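PDB 5XFT: dehydroascorbate reductase from Chlamydomonas reinhardtii, which probably reduces dehydroascorbate to ascorbate at the expense of two molecules of glutathione, as a member of the glutathione transferase superfamily. Local coordinates for residues H81-H86 against S90-V95. Residues are numbered along the deposited sequence; the frame is centred on the assembly and turned at random.
Sequences HLEKQH and SLQSSV
Glu83 OE2 accepts the backbone N-H of Leu91 at 2.7 Å from Leu91 N, an almost straight bond of 172°. The donor reaches the syn side of the carboxylate, 23° out of its plane. The bond ties the last turn of helix 75-85, the closing helix of the thioredoxin-like N-terminal domain of this glutathione transferase fold, to the linker that runs on to the all-helical C-terminal domain. Glutamate suits the place because its chain is long enough to cross from helix to linker: CG stands anti to the backbone N, and a bend at chi2 (77°) turns the carboxylate onto the Leu91 amide. With an alanine here, the Leu91 N-H is likely to lose its carboxylate acceptor, and Gln92 CG the methylene it lies against. The other oxygen, Glu83 OE1, rests against the aliphatic start of Leu91, 3.2 Å from Leu91 CB. Beyond that point the buried leucine side chain packs on Ala30 and Ala33 of helix 22-33, where a branched hydrocarbon fits against small neighbours, while the Leu91 backbone is hydrogen-bonded to Gly153. Lys34, which also touches the Glu83 side chain, donates to the carbonyl of His86 just past the helix end. Gln92, an exposed residue, lays its CG across the Glu83 chain, CG to CG at 3.9 Å; a polar, flexible side chain suits such a position. Ser90 shapes the linker itself in an ST turn: its hydroxyl, OG, accepts the N-H of Gln92 in a nearly straight bond, 3.2 Å from Gln92 N.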
loop_
_atom_site.group_PDB
_atom_site.type_symbol
_atom_site.label_atom_id
_atom_site.label_comp_id
_atom_site.label_asym_id
_atom_site.label_seq_id
_atom_site.Cartn_x
_atom_site.Cartn_y
_atom_site.Cartn_z
ATOM N N HIS A 81 -8.609 -8.512 10.993
ATOM C CA HIS A 81 -8.870 -9.945 11.113
ATOM C C HIS A 81 -7.566 -10.733 11.136
ATOM O O HIS A 81 -7.409 -11.693 11.903
ATOM C CB HIS A 81 -9.756 -10.395 9.947
ATOM C CG HIS A 81 -9.810 -11.876 9.755
ATOM N ND1 HIS A 81 -10.858 -12.648 10.209
ATOM C CD2 HIS A 81 -8.950 -12.730 9.150
ATOM C CE1 HIS A 81 -10.640 -13.912 9.897
ATOM N NE2 HIS A 81 -9.487 -13.990 9.256
ATOM N N LEU A 82 -6.618 -10.332 10.296
ATOM C CA LEU A 82 -5.312 -10.968 10.266
ATOM C C LEU A 82 -4.635 -10.873 11.624
ATOM O O LEU A 82 -4.140 -11.873 12.153
ATOM C CB LEU A 82 -4.460 -10.316 9.179
ATOM C CG LEU A 82 -3.072 -10.897 8.930
ATOM C CD1 LEU A 82 -3.192 -12.332 8.460
ATOM C CD2 LEU A 82 -2.324 -10.063 7.909
ATOM N N GLU A 83 -4.625 -9.675 12.219
ATOM C CA GLU A 83 -3.959 -9.505 13.506
ATOM C C GLU A 83 -4.672 -10.257 14.625
ATOM O O GLU A 83 -4.027 -10.698 15.584
ATOM C CB GLU A 83 -3.855 -8.020 13.840
ATOM C CG GLU A 83 -2.756 -7.687 14.848
ATOM C CD GLU A 83 -1.376 -7.707 14.240
ATOM O OE1 GLU A 83 -1.276 -7.454 13.028
ATOM O OE2 GLU A 83 -0.402 -7.958 14.980
ATOM N N LYS A 84 -5.991 -10.413 14.530
ATOM C CA LYS A 84 -6.711 -11.163 15.553
ATOM C C LYS A 84 -6.426 -12.654 15.444
ATOM O O LYS A 84 -6.215 -13.330 16.456
ATOM C CB LYS A 84 -8.210 -10.898 15.442
ATOM C CG LYS A 84 -9.024 -11.494 16.576
ATOM C CD LYS A 84 -10.513 -11.285 16.346
ATOM C CE LYS A 84 -11.331 -11.975 17.421
ATOM N NZ LYS A 84 -12.784 -12.034 17.084
ATOM N N GLN A 85 -6.416 -13.190 14.221
ATOM C CA GLN A 85 -6.220 -14.627 14.058
ATOM C C GLN A 85 -4.759 -15.043 14.214
ATOM O O GLN A 85 -4.488 -16.177 14.625
ATOM C CB GLN A 85 -6.754 -15.083 12.699
ATOM C CG GLN A 85 -8.238 -14.820 12.501
ATOM C CD GLN A 85 -9.092 -15.375 13.632
ATOM O OE1 GLN A 85 -9.846 -14.641 14.276
ATOM N NE2 GLN A 85 -8.977 -16.676 13.877
ATOM N N HIS A 86 -3.811 -14.159 13.901
ATOM C CA HIS A 86 -2.383 -14.473 13.969
ATOM C C HIS A 86 -1.653 -13.367 14.721
ATOM O O HIS A 86 -1.028 -12.493 14.110
ATOM C CB HIS A 86 -1.792 -14.657 12.572
ATOM C CG HIS A 86 -2.592 -15.572 11.700
ATOM N ND1 HIS A 86 -2.347 -16.925 11.620
ATOM C CD2 HIS A 86 -3.644 -15.330 10.883
ATOM C CE1 HIS A 86 -3.210 -17.476 10.786
ATOM N NE2 HIS A 86 -4.008 -16.529 10.325
ATOM N N SER A 90 3.690 -9.860 15.303
ATOM C CA SER A 90 2.754 -8.764 15.495
ATOM C C SER A 90 3.028 -7.619 14.528
ATOM O O SER A 90 4.167 -7.372 14.119
ATOM C CB SER A 90 2.813 -8.245 16.927
ATOM O OG SER A 90 1.962 -7.124 17.071
ATOM N N LEU A 91 1.953 -6.920 14.160
ATOM C CA LEU A 91 2.020 -5.734 13.314
ATOM C C LEU A 91 1.333 -4.547 13.970
ATOM O O LEU A 91 0.986 -3.580 13.284
ATOM C CB LEU A 91 1.396 -5.995 11.940
ATOM C CG LEU A 91 1.849 -7.192 11.110
ATOM C CD1 LEU A 91 1.163 -7.160 9.745
ATOM C CD2 LEU A 91 3.353 -7.190 10.963
ATOM N N GLN A 92 1.104 -4.611 15.276
ATOM C CA GLN A 92 0.443 -3.511 15.961
ATOM C C GLN A 92 1.387 -2.321 16.077
ATOM O O GLN A 92 2.613 -2.465 16.078
ATOM C CB GLN A 92 -0.053 -3.954 17.335
ATOM C CG GLN A 92 -1.049 -5.103 17.250
ATOM C CD GLN A 92 -1.779 -5.359 18.554
ATOM O OE1 GLN A 92 -1.239 -5.979 19.469
ATOM N NE2 GLN A 92 -3.017 -4.891 18.642
ATOM N N SER A 93 0.801 -1.133 16.169
ATOM C CA SER A 93 1.525 0.103 15.922
ATOM C C SER A 93 1.237 1.125 17.010
ATOM O O SER A 93 0.088 1.289 17.432
ATOM C CB SER A 93 1.134 0.684 14.557
ATOM O OG SER A 93 2.081 1.636 14.112
ATOM N N SER A 94 2.282 1.825 17.443
ATOM C CA SER A 94 2.125 2.963 18.335
ATOM C C SER A 94 1.887 4.266 17.585
ATOM O O SER A 94 1.562 5.274 18.220
ATOM C CB SER A 94 3.359 3.118 19.230
ATOM O OG SER A 94 3.816 1.861 19.705
ATOM N N VAL A 95 2.026 4.264 16.264
ATOM C CA VAL A 95 1.932 5.498 15.472
ATOM C C VAL A 95 0.531 6.084 15.589
ATOM O O VAL A 95 -0.463 5.351 15.423
ATOM C CB VAL A 95 2.282 5.219 14.013
ATOM C CG1 VAL A 95 2.297 6.530 13.226
ATOM C CG2 VAL A 95 3.617 4.514 13.919
#